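Local coordinates for beta sliding clamp (Bartonella birtlesii LL-WM9, PDB 6PTR), which probably tethers DNA polymerases and other proteins to DNA for processive replication, as a head-to-tail ring-shaped dimer, and is bound here to the antibiotic griselimycin, at residues 361-366 with 373-378. Residues are numbered along the deposited sequence; the frame is centred on the assembly and turned at random.
Sequences PALIRD and LYVLMP
Ala362 faces Leu376, and Ile364 faces Tyr374, as hydrogen-bonded pairs of two antiparallel strands, with two N-H...O bonds in each pair; Leu363 and Val375 form the non-hydrogen-bonded pair between them. Two of these carbonyls also take a CA-H...O contact, Val375 CA to Ala362 O at 3.2 Å and Leu363 CA to Tyr374 O. On the face of Ala362, Ile364, Tyr374 and Leu376, the far tip of Ile364, CD1, reaches diagonally to Leu376 CB at 4.0 Å, while Phe334 covers Ala362 and Leu376. The Tyr374 OH is hydrogen-bonded to NE2 of Gln345. On the other face, with CG anti to the backbone N (chi1 178°), Leu363 turns its CD1 back toward the second strand, 3.8 Å from Leu373 CD1. Further along, Pro361 CB packs on Val375 CG1 at 3.7 Å. Just beyond the second strand, Met377 bends at chi2 (64°) and sets SD 3.7 Å from the CG of Pro361, which leads into the first. Griselimycin packs on Pro361, Val375 and Met377, so this end forms part of the peptide's binding site. The strands make a beta hairpin, flanked by strands 350-355 and 189-196, in the sheet that the central and C-terminal domains share, as in bacterial ring-shaped processivity factors.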
loop_
_atom_site.group_PDB
_atom_site.type_symbol
_atom_site.label_atom_id
_atom_site.label_comp_id
_atom_site.label_asym_id
_atom_site.label_seq_id
_atom_site.Cartn_x
_atom_site.Cartn_y
_atom_site.Cartn_z
ATOM N N PRO C 361 29.232 -7.799 21.285
ATOM C CA PRO C 361 27.914 -7.146 21.316
ATOM C C PRO C 361 27.992 -5.734 21.869
ATOM O O PRO C 361 28.765 -5.448 22.783
ATOM C CB PRO C 361 27.088 -8.048 22.251
ATOM C CG PRO C 361 27.771 -9.334 22.285
ATOM C CD PRO C 361 29.235 -9.084 22.004
ATOM N N ALA C 362 27.159 -4.859 21.318
ATOM C CA ALA C 362 27.036 -3.476 21.761
ATOM C C ALA C 362 25.797 -3.367 22.629
ATOM O O ALA C 362 24.778 -3.987 22.329
ATOM C CB ALA C 362 26.905 -2.530 20.573
ATOM N N LEU C 363 25.890 -2.573 23.692
ATOM C CA LEU C 363 24.765 -2.286 24.576
ATOM C C LEU C 363 24.273 -0.882 24.259
ATOM O O LEU C 363 25.062 0.072 24.293
ATOM C CB LEU C 363 25.207 -2.391 26.031
ATOM C CG LEU C 363 24.262 -2.099 27.210
ATOM C CD1 LEU C 363 23.185 -3.114 27.299
ATOM C CD2 LEU C 363 25.057 -2.096 28.525
ATOM N N ILE C 364 22.975 -0.751 23.962
ATOM C CA ILE C 364 22.408 0.505 23.468
ATOM C C ILE C 364 21.222 0.912 24.330
ATOM O O ILE C 364 20.434 0.064 24.772
ATOM C CB ILE C 364 21.978 0.399 21.993
ATOM C CG1 ILE C 364 23.157 0.021 21.100
ATOM C CG2 ILE C 364 21.335 1.703 21.520
ATOM C CD1 ILE C 364 22.749 -0.403 19.726
ATOM N N ARG C 365 21.085 2.219 24.553
ATOM C CA ARG C 365 19.970 2.729 25.340
ATOM C C ARG C 365 19.840 4.232 25.151
ATOM O O ARG C 365 20.762 4.914 24.673
ATOM C CB ARG C 365 20.133 2.397 26.822
ATOM C CG ARG C 365 21.481 2.763 27.365
ATOM C CD ARG C 365 21.401 2.948 28.850
ATOM N NE ARG C 365 21.171 1.693 29.552
ATOM C CZ ARG C 365 22.142 0.900 29.993
ATOM N NH1 ARG C 365 23.410 1.236 29.795
ATOM N NH2 ARG C 365 21.845 -0.222 30.638
ATOM N N ASP C 366 18.645 4.724 25.468
ATOM C CA ASP C 366 18.462 6.136 25.766
ATOM C C ASP C 366 19.373 6.508 26.917
ATOM O O ASP C 366 19.372 5.839 27.955
ATOM C CB ASP C 366 17.012 6.420 26.171
ATOM C CG ASP C 366 16.163 6.891 25.021
ATOM O OD1 ASP C 366 16.689 7.615 24.145
ATOM O OD2 ASP C 366 14.968 6.533 25.000
ATOM N N LEU C 373 16.894 -1.932 27.929
ATOM C CA LEU C 373 18.174 -1.908 27.237
ATOM C C LEU C 373 18.057 -2.716 25.958
ATOM O O LEU C 373 17.214 -3.609 25.834
ATOM C CB LEU C 373 19.316 -2.449 28.103
ATOM C CG LEU C 373 19.251 -3.880 28.646
ATOM C CD1 LEU C 373 19.815 -4.897 27.634
ATOM C CD2 LEU C 373 19.975 -3.987 30.001
ATOM N N TYR C 374 18.936 -2.409 25.018
ATOM C CA TYR C 374 19.007 -3.150 23.780
ATOM C C TYR C 374 20.430 -3.648 23.587
ATOM O O TYR C 374 21.399 -3.018 24.029
ATOM C CB TYR C 374 18.575 -2.286 22.594
ATOM C CG TYR C 374 17.210 -1.732 22.822
ATOM C CD1 TYR C 374 16.089 -2.539 22.624
ATOM C CD2 TYR C 374 17.029 -0.437 23.303
ATOM C CE1 TYR C 374 14.826 -2.066 22.862
ATOM C CE2 TYR C 374 15.744 0.058 23.548
ATOM C CZ TYR C 374 14.653 -0.773 23.329
ATOM O OH TYR C 374 13.393 -0.302 23.570
ATOM N N VAL C 375 20.550 -4.795 22.941
ATOM C CA VAL C 375 21.848 -5.340 22.573
ATOM C C VAL C 375 21.861 -5.571 21.066
ATOM O O VAL C 375 20.879 -6.050 20.486
ATOM C CB VAL C 375 22.141 -6.644 23.340
ATOM C CG1 VAL C 375 23.549 -7.150 23.016
ATOM C CG2 VAL C 375 21.980 -6.449 24.825
ATOM N N LEU C 376 22.974 -5.231 20.428
ATOM C CA LEU C 376 23.073 -5.444 18.988
ATOM C C LEU C 376 24.429 -6.048 18.653
ATOM O O LEU C 376 25.472 -5.507 19.042
ATOM C CB LEU C 376 22.885 -4.130 18.234
ATOM C CG LEU C 376 22.971 -4.243 16.711
ATOM C CD1 LEU C 376 21.851 -5.123 16.189
ATOM C CD2 LEU C 376 22.912 -2.848 16.105
ATOM N N MET C 377 24.406 -7.176 17.918
ATOM C CA MET C 377 25.652 -7.810 17.496
ATOM C C MET C 377 26.242 -7.060 16.306
ATOM O O MET C 377 25.514 -6.674 15.394
ATOM C CB MET C 377 25.406 -9.270 17.098
ATOM C CG MET C 377 26.695 -10.139 17.052
ATOM S SD MET C 377 27.422 -10.260 18.701
ATOM C CE MET C 377 28.890 -11.202 18.323
ATOM N N PRO C 378 27.546 -6.836 16.277
ATOM C CA PRO C 378 28.153 -6.223 15.085
ATOM C C PRO C 378 28.216 -7.198 13.919
ATOM O O PRO C 378 27.961 -8.396 14.049
ATOM C CB PRO C 378 29.564 -5.839 15.535
ATOM C CG PRO C 378 29.832 -6.669 16.741
ATOM C CD PRO C 378 28.482 -6.923 17.399
#